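Local coordinates for protein putative acetyltransferase (Streptococcus mutans, PDB 3LD2) that binds coenzyme A and probably acts as an acyltransferase of the GNAT family, at residues 158-162 with 163-167; 126-129 with 130-134; 174-178 with 179-183. All coordinates share one frame; numbering follows the deposited sequence.

Contact 1: 158-162 with 163-167. With COA (coenzyme A), chain E.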
loop_
_atom_site.group_PDB
_atom_site.type_symbol
_atom_site.label_atom_id
_atom_site.label_comp_id
_atom_site.label_asym_id
_atom_site.label_seq_id
_atom_site.Cartn_x
_atom_site.Cartn_y
_atom_site.Cartn_z
ATOM N N LEU A 158 -2.194 -10.214 -8.726
ATOM C CA LEU A 158 -1.344 -11.396 -8.778
ATOM C C LEU A 158 -0.355 -11.412 -7.614
ATOM O O LEU A 158 -0.112 -12.443 -6.989
ATOM C CB LEU A 158 -0.608 -11.445 -10.116
ATOM C CG LEU A 158 -1.520 -11.743 -11.301
ATOM C CD1 LEU A 158 -0.750 -11.705 -12.606
ATOM C CD2 LEU A 158 -2.211 -13.106 -11.126
ATOM N N PHE A 159 0.210 -10.239 -7.343
ATOM C CA PHE A 159 1.068 -9.996 -6.188
ATOM C C PHE A 159 0.423 -10.511 -4.896
ATOM O O PHE A 159 0.996 -11.367 -4.206
ATOM C CB PHE A 159 1.331 -8.483 -6.101
ATOM C CG PHE A 159 2.300 -8.079 -5.032
ATOM C CD1 PHE A 159 3.620 -8.483 -5.079
ATOM C CD2 PHE A 159 1.891 -7.246 -3.994
ATOM C CE1 PHE A 159 4.522 -8.067 -4.096
ATOM C CE2 PHE A 159 2.779 -6.821 -3.017
ATOM C CZ PHE A 159 4.092 -7.233 -3.066
ATOM N N TYR A 160 -0.777 -10.011 -4.589
ATOM C CA TYR A 160 -1.419 -10.328 -3.312
ATOM C C TYR A 160 -1.770 -11.801 -3.169
ATOM O O TYR A 160 -1.581 -12.392 -2.093
ATOM C CB TYR A 160 -2.643 -9.453 -3.064
ATOM C CG TYR A 160 -2.280 -8.023 -2.753
ATOM C CD1 TYR A 160 -1.289 -7.733 -1.826
ATOM C CD2 TYR A 160 -2.927 -6.970 -3.377
ATOM C CE1 TYR A 160 -0.942 -6.417 -1.528
ATOM C CE2 TYR A 160 -2.600 -5.658 -3.095
ATOM C CZ TYR A 160 -1.607 -5.381 -2.159
ATOM O OH TYR A 160 -1.277 -4.071 -1.872
ATOM N N LYS A 161 -2.256 -12.396 -4.254
ATOM C CA LYS A 161 -2.519 -13.829 -4.270
ATOM C C LYS A 161 -1.225 -14.602 -4.037
ATOM O O LYS A 161 -1.181 -15.565 -3.263
ATOM C CB LYS A 161 -3.120 -14.253 -5.606
ATOM C CG LYS A 161 -3.735 -15.639 -5.547
ATOM C CD LYS A 161 -5.071 -15.560 -4.791
ATOM C CE LYS A 161 -5.420 -16.831 -3.995
ATOM N NZ LYS A 161 -6.631 -16.509 -3.196
ATOM N N LYS A 162 -0.170 -14.177 -4.722
ATOM C CA LYS A 162 1.124 -14.843 -4.594
ATOM C C LYS A 162 1.617 -14.832 -3.135
ATOM O O LYS A 162 2.049 -15.852 -2.619
ATOM C CB LYS A 162 2.138 -14.219 -5.558
ATOM C CG LYS A 162 3.456 -14.963 -5.719
ATOM C CD LYS A 162 3.277 -16.417 -6.151
ATOM C CE LYS A 162 4.437 -16.885 -7.050
ATOM N NZ LYS A 162 5.747 -16.283 -6.684
ATOM N N LEU A 163 1.516 -13.684 -2.467
ATOM C CA LEU A 163 1.966 -13.539 -1.074
ATOM C C LEU A 163 1.004 -14.133 -0.053
ATOM O O LEU A 163 1.172 -13.941 1.144
ATOM C CB LEU A 163 2.211 -12.061 -0.743
ATOM C CG LEU A 163 3.601 -11.528 -1.126
ATOM C CD1 LEU A 163 4.354 -12.449 -2.071
ATOM C CD2 LEU A 163 3.504 -10.136 -1.710
ATOM N N GLY A 164 -0.021 -14.830 -0.520
ATOM C CA GLY A 164 -0.906 -15.542 0.380
ATOM C C GLY A 164 -2.103 -14.784 0.927
ATOM O O GLY A 164 -2.706 -15.217 1.895
ATOM N N PHE A 165 -2.469 -13.661 0.328
ATOM C CA PHE A 165 -3.694 -12.994 0.759
ATOM C C PHE A 165 -4.900 -13.764 0.239
ATOM O O PHE A 165 -4.794 -14.486 -0.756
ATOM C CB PHE A 165 -3.747 -11.541 0.280
ATOM C CG PHE A 165 -2.843 -10.614 1.040
ATOM C CD1 PHE A 165 -3.375 -9.654 1.893
ATOM C CD2 PHE A 165 -1.460 -10.700 0.903
ATOM C CE1 PHE A 165 -2.559 -8.794 2.596
ATOM C CE2 PHE A 165 -0.627 -9.842 1.600
ATOM C CZ PHE A 165 -1.180 -8.881 2.453
ATOM N N ASP A 166 -6.035 -13.614 0.924
ATOM C CA ASP A 166 -7.286 -14.244 0.520
ATOM C C ASP A 166 -8.217 -13.229 -0.121
ATOM O O ASP A 166 -8.362 -12.115 0.386
ATOM C CB ASP A 166 -7.988 -14.834 1.745
ATOM C CG ASP A 166 -7.198 -15.962 2.382
ATOM O OD1 ASP A 166 -6.912 -16.959 1.686
ATOM O OD2 ASP A 166 -6.854 -15.849 3.581
ATOM N N LEU A 167 -8.868 -13.612 -1.213
ATOM C CA LEU A 167 -9.903 -12.774 -1.785
ATOM C C LEU A 167 -11.180 -12.907 -0.954
ATOM O O LEU A 167 -11.845 -13.939 -0.993
ATOM C CB LEU A 167 -10.180 -13.156 -3.229
ATOM C CG LEU A 167 -11.259 -12.277 -3.855
ATOM C CD1 LEU A 167 -10.744 -10.861 -3.948
ATOM C CD2 LEU A 167 -11.722 -12.836 -5.243
HETATM N N1A COA E . 2.744 -9.758 -13.854
HETATM C C2A COA E . 2.538 -11.103 -13.266
HETATM N N3A COA E . 2.844 -11.319 -11.809
HETATM C C4A COA E . 3.317 -10.207 -10.999
HETATM C C5A COA E . 3.499 -8.871 -11.585
HETATM C C6A COA E . 3.216 -8.639 -13.036
HETATM N N6A COA E . 3.421 -7.300 -13.563
HETATM N N7A COA E . 3.978 -7.927 -10.563
HETATM C C8A COA E . 4.073 -8.689 -9.341
HETATM N N9A COA E . 3.578 -10.067 -9.594
HETATM C C1B COA E . 3.922 -10.996 -8.649
HETATM C C2B COA E . 4.595 -12.335 -8.881
HETATM O O2B COA E . 4.246 -13.261 -9.865
HETATM C C3B COA E . 5.537 -12.561 -7.781
HETATM O O3B COA E . 6.450 -13.613 -7.748
HETATM P P3B COA E . 7.704 -13.572 -8.864
HETATM O O7A COA E . 8.847 -14.588 -8.244
HETATM O O8A COA E . 7.228 -14.134 -10.353
HETATM O O9A COA E . 8.213 -12.228 -9.069
HETATM C C4B COA E . 5.476 -11.331 -6.897
HETATM O O4B COA E . 4.520 -10.370 -7.474
HETATM C C5B COA E . 6.373 -10.838 -5.816
HETATM O O5B COA E . 6.983 -9.919 -6.704
HETATM P P1A COA E . 7.659 -8.472 -6.315
HETATM O O1A COA E . 9.008 -8.263 -7.247
HETATM O O2A COA E . 7.978 -8.492 -4.894
HETATM O O3A COA E . 6.596 -7.266 -6.627
HETATM P P2A COA E . 7.024 -5.723 -6.974
HETATM O O4A COA E . 7.352 -5.598 -8.585
HETATM O O5A COA E . 8.177 -5.286 -6.197
HETATM O O6A COA E . 5.725 -4.761 -6.680
HETATM C CBP COA E . 3.526 -4.052 -6.777
HETATM C CCP COA E . 4.431 -5.295 -6.777
HETATM C CDP COA E . 3.772 -3.298 -5.442
HETATM C CEP COA E . 2.036 -4.447 -6.960
HETATM C CAP COA E . 3.983 -3.122 -7.935
HETATM O OAP COA E . 3.569 -3.567 -9.198
HETATM C C9P COA E . 3.362 -1.745 -7.749
HETATM O O9P COA E . 4.085 -0.841 -7.488
HETATM N N8P COA E . 2.183 -1.407 -8.529
HETATM C C7P COA E . 2.027 0.016 -8.755
HETATM C C6P COA E . 0.712 0.540 -8.169
HETATM C C5P COA E . 0.276 -0.287 -6.955
HETATM O O5P COA E . 0.823 -0.124 -5.919
HETATM N N4P COA E . -0.858 -1.187 -7.028
HETATM C C3P COA E . -1.665 -1.498 -5.831
HETATM C C2P COA E . -0.929 -1.365 -4.493
HETATM S S1P COA E . -1.785 -0.091 -3.502
#

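Contact 2: 126-129 with 130-134. With COA (coenzyme A), chain E.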
loop_
_atom_site.group_PDB
_atom_site.type_symbol
_atom_site.label_atom_id
_atom_site.label_comp_id
_atom_site.label_asym_id
_atom_site.label_seq_id
_atom_site.Cartn_x
_atom_site.Cartn_y
_atom_site.Cartn_z
ATOM N N ILE A 126 11.177 -6.495 -4.366
ATOM C CA ILE A 126 11.030 -5.358 -3.452
ATOM C C ILE A 126 9.663 -5.316 -2.758
ATOM O O ILE A 126 9.577 -5.103 -1.532
ATOM C CB ILE A 126 11.262 -4.008 -4.163
ATOM C CG1 ILE A 126 12.736 -3.846 -4.543
ATOM C CG2 ILE A 126 10.807 -2.847 -3.282
ATOM C CD1 ILE A 126 12.973 -2.781 -5.619
ATOM N N GLY A 127 8.600 -5.503 -3.540
ATOM C CA GLY A 127 7.263 -5.550 -2.983
ATOM C C GLY A 127 7.162 -6.635 -1.926
ATOM O O GLY A 127 6.704 -6.413 -0.811
ATOM N N ARG A 128 7.614 -7.822 -2.279
ATOM C CA ARG A 128 7.569 -8.941 -1.369
ATOM C C ARG A 128 8.247 -8.604 -0.028
ATOM O O ARG A 128 7.706 -8.897 1.040
ATOM C CB ARG A 128 8.224 -10.151 -2.038
ATOM C CG ARG A 128 8.130 -11.425 -1.259
ATOM C CD ARG A 128 8.521 -12.650 -2.075
ATOM N NE ARG A 128 8.811 -13.724 -1.133
ATOM C CZ ARG A 128 8.732 -15.034 -1.371
ATOM N NH1 ARG A 128 8.358 -15.493 -2.571
ATOM N NH2 ARG A 128 9.028 -15.890 -0.384
ATOM N N ALA A 129 9.417 -7.973 -0.099
ATOM C CA ALA A 129 10.237 -7.716 1.069
ATOM C C ALA A 129 9.589 -6.647 1.951
ATOM O O ALA A 129 9.645 -6.709 3.185
ATOM C CB ALA A 129 11.655 -7.291 0.642
ATOM N N LEU A 130 8.979 -5.661 1.317
ATOM C CA LEU A 130 8.237 -4.665 2.068
ATOM C C LEU A 130 7.104 -5.353 2.853
ATOM O O LEU A 130 7.003 -5.240 4.081
ATOM C CB LEU A 130 7.676 -3.605 1.122
ATOM C CG LEU A 130 8.266 -2.186 0.954
ATOM C CD1 LEU A 130 9.467 -1.813 1.829
ATOM C CD2 LEU A 130 8.524 -1.864 -0.530
ATOM N N VAL A 131 6.271 -6.094 2.128
ATOM C CA VAL A 131 5.099 -6.742 2.702
ATOM C C VAL A 131 5.525 -7.617 3.853
ATOM O O VAL A 131 4.847 -7.703 4.879
ATOM C CB VAL A 131 4.327 -7.548 1.622
ATOM C CG1 VAL A 131 3.397 -8.577 2.245
ATOM C CG2 VAL A 131 3.568 -6.586 0.714
ATOM N N GLN A 132 6.680 -8.238 3.692
ATOM C CA GLN A 132 7.152 -9.187 4.680
ATOM C C GLN A 132 7.568 -8.518 5.989
ATOM O O GLN A 132 7.296 -9.038 7.071
ATOM C CB GLN A 132 8.311 -9.983 4.129
ATOM C CG GLN A 132 8.115 -11.448 4.265
ATOM C CD GLN A 132 6.926 -11.946 3.445
ATOM O OE1 GLN A 132 6.803 -11.624 2.259
ATOM N NE2 GLN A 132 6.049 -12.739 4.074
ATOM N N ILE A 133 8.240 -7.376 5.927
ATOM C CA ILE A 133 8.578 -6.806 7.207
ATOM C C ILE A 133 7.334 -6.174 7.814
ATOM O O ILE A 133 7.094 -6.313 9.016
ATOM C CB ILE A 133 9.922 -5.969 7.266
ATOM C CG1 ILE A 133 9.685 -4.489 7.092
ATOM C CG2 ILE A 133 10.983 -6.511 6.281
ATOM C CD1 ILE A 133 9.835 -4.103 5.647
ATOM N N PHE A 134 6.508 -5.548 6.984
ATOM C CA PHE A 134 5.211 -5.063 7.458
ATOM C C PHE A 134 4.488 -6.147 8.266
ATOM O O PHE A 134 4.090 -5.920 9.404
ATOM C CB PHE A 134 4.332 -4.603 6.288
ATOM C CG PHE A 134 2.846 -4.589 6.597
ATOM C CD1 PHE A 134 2.286 -3.589 7.398
ATOM C CD2 PHE A 134 2.003 -5.562 6.067
ATOM C CE1 PHE A 134 0.912 -3.566 7.689
ATOM C CE2 PHE A 134 0.621 -5.547 6.339
ATOM C CZ PHE A 134 0.073 -4.545 7.154
HETATM N N1A COA E . 2.744 -9.758 -13.854
HETATM C C2A COA E . 2.538 -11.103 -13.266
HETATM N N3A COA E . 2.844 -11.319 -11.809
HETATM C C4A COA E . 3.317 -10.207 -10.999
HETATM C C5A COA E . 3.499 -8.871 -11.585
HETATM C C6A COA E . 3.216 -8.639 -13.036
HETATM N N6A COA E . 3.421 -7.300 -13.563
HETATM N N7A COA E . 3.978 -7.927 -10.563
HETATM C C8A COA E . 4.073 -8.689 -9.341
HETATM N N9A COA E . 3.578 -10.067 -9.594
HETATM C C1B COA E . 3.922 -10.996 -8.649
HETATM C C2B COA E . 4.595 -12.335 -8.881
HETATM O O2B COA E . 4.246 -13.261 -9.865
HETATM C C3B COA E . 5.537 -12.561 -7.781
HETATM O O3B COA E . 6.450 -13.613 -7.748
HETATM P P3B COA E . 7.704 -13.572 -8.864
HETATM O O7A COA E . 8.847 -14.588 -8.244
HETATM O O8A COA E . 7.228 -14.134 -10.353
HETATM O O9A COA E . 8.213 -12.228 -9.069
HETATM C C4B COA E . 5.476 -11.331 -6.897
HETATM O O4B COA E . 4.520 -10.370 -7.474
HETATM C C5B COA E . 6.373 -10.838 -5.816
HETATM O O5B COA E . 6.983 -9.919 -6.704
HETATM P P1A COA E . 7.659 -8.472 -6.315
HETATM O O1A COA E . 9.008 -8.263 -7.247
HETATM O O2A COA E . 7.978 -8.492 -4.894
HETATM O O3A COA E . 6.596 -7.266 -6.627
HETATM P P2A COA E . 7.024 -5.723 -6.974
HETATM O O4A COA E . 7.352 -5.598 -8.585
HETATM O O5A COA E . 8.177 -5.286 -6.197
HETATM O O6A COA E . 5.725 -4.761 -6.680
HETATM C CBP COA E . 3.526 -4.052 -6.777
HETATM C CCP COA E . 4.431 -5.295 -6.777
HETATM C CDP COA E . 3.772 -3.298 -5.442
HETATM C CEP COA E . 2.036 -4.447 -6.960
HETATM C CAP COA E . 3.983 -3.122 -7.935
HETATM O OAP COA E . 3.569 -3.567 -9.198
HETATM C C9P COA E . 3.362 -1.745 -7.749
HETATM O O9P COA E . 4.085 -0.841 -7.488
HETATM N N8P COA E . 2.183 -1.407 -8.529
HETATM C C7P COA E . 2.027 0.016 -8.755
HETATM C C6P COA E . 0.712 0.540 -8.169
HETATM C C5P COA E . 0.276 -0.287 -6.955
HETATM O O5P COA E . 0.823 -0.124 -5.919
HETATM N N4P COA E . -0.858 -1.187 -7.028
HETATM C C3P COA E . -1.665 -1.498 -5.831
HETATM C C2P COA E . -0.929 -1.365 -4.493
HETATM S S1P COA E . -1.785 -0.091 -3.502
#

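Contact 3: 174-178 with 179-183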
loop_
_atom_site.group_PDB
_atom_site.type_symbol
_atom_site.label_atom_id
_atom_site.label_comp_id
_atom_site.label_asym_id
_atom_site.label_seq_id
_atom_site.Cartn_x
_atom_site.Cartn_y
_atom_site.Cartn_z
ATOM N N GLN A 174 -18.093 -0.918 -8.592
ATOM C CA GLN A 174 -17.905 0.156 -7.620
ATOM C C GLN A 174 -17.454 1.449 -8.264
ATOM O O GLN A 174 -17.805 2.530 -7.809
ATOM C CB GLN A 174 -16.887 -0.238 -6.546
ATOM C CG GLN A 174 -17.465 -0.991 -5.369
ATOM C CD GLN A 174 -18.745 -0.381 -4.860
ATOM O OE1 GLN A 174 -19.818 -0.639 -5.398
ATOM N NE2 GLN A 174 -18.643 0.423 -3.804
ATOM N N PHE A 175 -16.659 1.353 -9.319
ATOM C CA PHE A 175 -16.091 2.566 -9.895
ATOM C C PHE A 175 -16.171 2.594 -11.406
ATOM O O PHE A 175 -16.038 1.566 -12.074
ATOM C CB PHE A 175 -14.640 2.728 -9.454
ATOM C CG PHE A 175 -14.448 2.611 -7.973
ATOM C CD1 PHE A 175 -14.874 3.626 -7.126
ATOM C CD2 PHE A 175 -13.864 1.488 -7.430
ATOM C CE1 PHE A 175 -14.723 3.520 -5.766
ATOM C CE2 PHE A 175 -13.693 1.377 -6.065
ATOM C CZ PHE A 175 -14.115 2.394 -5.232
ATOM N N PHE A 176 -16.404 3.791 -11.927
ATOM C CA PHE A 176 -16.350 4.057 -13.349
ATOM C C PHE A 176 -15.054 4.836 -13.650
ATOM O O PHE A 176 -14.898 5.976 -13.230
ATOM C CB PHE A 176 -17.595 4.847 -13.765
ATOM C CG PHE A 176 -17.750 5.008 -15.251
ATOM C CD1 PHE A 176 -18.073 3.917 -16.054
ATOM C CD2 PHE A 176 -17.584 6.256 -15.849
ATOM C CE1 PHE A 176 -18.222 4.061 -17.435
ATOM C CE2 PHE A 176 -17.731 6.414 -17.234
ATOM C CZ PHE A 176 -18.056 5.314 -18.024
ATOM N N LEU A 177 -14.121 4.207 -14.355
ATOM C CA LEU A 177 -12.852 4.856 -14.706
ATOM C C LEU A 177 -12.434 4.490 -16.131
ATOM O O LEU A 177 -12.249 3.310 -16.459
ATOM C CB LEU A 177 -11.741 4.477 -13.717
ATOM C CG LEU A 177 -12.004 4.850 -12.250
ATOM C CD1 LEU A 177 -11.404 3.790 -11.314
ATOM C CD2 LEU A 177 -11.519 6.294 -11.909
ATOM N N LYS A 178 -12.290 5.523 -16.963
ATOM C CA LYS A 178 -11.884 5.354 -18.355
ATOM C C LYS A 178 -12.924 4.556 -19.110
ATOM O O LYS A 178 -12.586 3.588 -19.767
ATOM C CB LYS A 178 -10.546 4.613 -18.416
ATOM C CG LYS A 178 -9.400 5.463 -18.014
ATOM C CD LYS A 178 -8.123 4.708 -18.176
ATOM C CE LYS A 178 -8.047 3.538 -17.223
ATOM N NZ LYS A 178 -6.638 3.129 -17.210
ATOM N N GLY A 179 -14.189 4.948 -18.983
ATOM C CA GLY A 179 -15.275 4.248 -19.642
ATOM C C GLY A 179 -15.464 2.792 -19.260
ATOM O O GLY A 179 -16.211 2.085 -19.916
ATOM N N GLN A 180 -14.787 2.319 -18.222
ATOM C CA GLN A 180 -15.026 0.959 -17.773
ATOM C C GLN A 180 -15.593 0.939 -16.356
ATOM O O GLN A 180 -15.250 1.787 -15.514
ATOM C CB GLN A 180 -13.743 0.125 -17.795
ATOM C CG GLN A 180 -12.792 0.420 -18.908
ATOM C CD GLN A 180 -11.477 -0.268 -18.699
ATOM O OE1 GLN A 180 -11.427 -1.408 -18.241
ATOM N NE2 GLN A 180 -10.395 0.418 -19.016
ATOM N N TYR A 181 -16.438 -0.056 -16.094
ATOM C CA TYR A 181 -16.901 -0.325 -14.735
ATOM C C TYR A 181 -15.921 -1.222 -14.037
ATOM O O TYR A 181 -15.710 -2.362 -14.430
ATOM C CB TYR A 181 -18.308 -0.938 -14.716
ATOM C CG TYR A 181 -19.325 0.122 -14.967
ATOM C CD1 TYR A 181 -19.754 0.958 -13.937
ATOM C CD2 TYR A 181 -19.812 0.349 -16.247
ATOM C CE1 TYR A 181 -20.684 1.982 -14.170
ATOM C CE2 TYR A 181 -20.739 1.369 -16.491
ATOM C CZ TYR A 181 -21.163 2.178 -15.455
ATOM O OH TYR A 181 -22.066 3.179 -15.714
ATOM N N VAL A 182 -15.316 -0.699 -12.984
ATOM C CA VAL A 182 -14.294 -1.461 -12.283
ATOM C C VAL A 182 -14.859 -2.000 -10.985
ATOM O O VAL A 182 -15.662 -1.333 -10.335
ATOM C CB VAL A 182 -13.044 -0.593 -12.057
ATOM C CG1 VAL A 182 -11.912 -1.421 -11.460
ATOM C CG2 VAL A 182 -12.631 0.021 -13.387
ATOM N N ASP A 183 -14.485 -3.225 -10.644
ATOM C CA ASP A 183 -14.860 -3.810 -9.362
ATOM C C ASP A 183 -13.840 -3.510 -8.264
ATOM O O ASP A 183 -12.667 -3.213 -8.523
ATOM C CB ASP A 183 -14.988 -5.326 -9.478
ATOM C CG ASP A 183 -16.140 -5.765 -10.381
ATOM O OD1 ASP A 183 -17.105 -4.993 -10.595
ATOM O OD2 ASP A 183 -16.069 -6.911 -10.857
#

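Contact 1: 158-162 with 163-167
The ring of Phe159 is held between its own helix end and the cofactor. Leu163 CD2 sits over one face, 3.4 Å from the ring centroid in a CH-pi contact. Coenzyme A covers the opposite face with CCP, and its ribose oxygen O4B lies at the ring edge, 3.2 Å from Phe159 CD1. The ring gets there because CG is anti to the backbone N (chi1 -175°), which turns it to the cofactor side of the helix. Tyr160 has CG anti to the carbonyl carbon instead (chi1 -71°) and points its ring edge at the face of Phe165. The two centroids are 5.2 Å apart and the planes stand at 59°. Lys162 bends at three torsions and brings NZ within 3.0 Å of O3B of coenzyme A, the ester oxygen of the 3'-phosphate, in a hydrogen bond. Leu163 N still bonds Phe159 O. The chain then turns at Gly164, at positive phi. Phe165 N bonds Tyr160 O at 2.9 Å, and Gly164 N bonds Lys161 O at 3.1 Å. These two bonds are a Schellman motif, which ends helix 154-162 of the GNAT fold at the coenzyme A site.

Contact 2: 126-129 with 130-134
Leu130 lies along Ile126, one helical turn earlier. Its CB rests 3.5 Å from Gly127 O and close to Ile126 O as well. CG is farther off, 4.1 Å from Ile126 O. At the tip, CD2 meets Ile126 CG2 at 3.7 Å and also touches Ile126 O. The two side chains run side by side and point the same way, into the core between the helix and the sheet. There Leu130 also packs on Ile115, Leu96, Ala86 and Ile37. In the backbone, Leu130 N bonds Ile126 O, and Val131 N bonds Gly127 O at 3.0 Å in a nearly straight bond (176°). This is the first part of helix 126-138, which crosses over between strands 110-117 and 144-150 in a beta-alpha-beta unit. Its N-terminal end faces the pyrophosphate of coenzyme A, as in the GNAT family. Gly127 N gives a hydrogen bond of 2.7 Å to cofactor O5A, and Arg128 N gives one of the same length to O2A. The helix dipole probably helps to stabilise these negative oxygens. Gly127 has no side chain, and its backbone lies close against the cofactor. The extended chain of Arg128 runs alongside the Gln132 side chain, both pointing the same way. Arg128 CB lies 3.3 Å from cofactor O2A. Farther along the helix, Ile133 CG2 touches Ala129 O at 3.4 Å.

Contact 3: 174-178 with 179-183
A beta hairpin joins strands 166-177 and 180-190 through a type I' turn from Leu177 to Gln180. Lys178 and Gly179, both with positive phi, form its two central residues. Leu177 N bonds Gln180 O at 2.9 Å. The return bond from Gln180 N to Leu177 O is longer, 3.2 Å. Next come Phe176 and Tyr181, a non-hydrogen-bonded pair with both side chains on the same face. Phe176 CD1 stands over the centre of the Tyr181 ring, 3.6 Å from CZ. The stack is edge-to-face, with planes at 51°. With its CG anti to the backbone N (chi1 -172°), Phe176 also reaches forward to the turn, where CZ lies 3.4 Å from Gly179 CA. Phe175 and Val182 form a hydrogen-bonded pair, and Phe175 N bonds Val182 O at 3.0 Å. Gln174 and Phe175 both face Val182, a classic beta bulge. Lys178 NZ bonds Gln59 OE1. Asp183 OD1 accepts a hydrogen bond from Lys173 N, and OD2 makes a salt bridge to Arg170 NE. Strand 166-177 is an outermost strand of the sheet. On the other face of the hairpin from the Phe176-Tyr181 stack, Phe175, Leu177 and Val182 pack on Leu150 of strand 144-150.

In the fold
Contacts 1 and 2 border the same cofactor, with centres 13 Å apart. Helix 126-138 receives the pyrophosphate on its backbone, while helix 154-162 offers side chains to the ribose, the 3'-phosphate oxygen and the pantetheine arm. The two helices touch here: Phe159 CZ lies 3.3 Å from Gly127 C, and Leu163 CD1 lies 4.0 Å from Arg128 CG. Arg123, Gly125 and Val117 add further backbone bonds to coenzyme A. Contact 3 stands apart, its centre about 22 Å from that of contact 1 and 29 Å from that of contact 2. It shares strand 166-177 with contact 1, yet the side chain of Val182 is about 12 Å from coenzyme A.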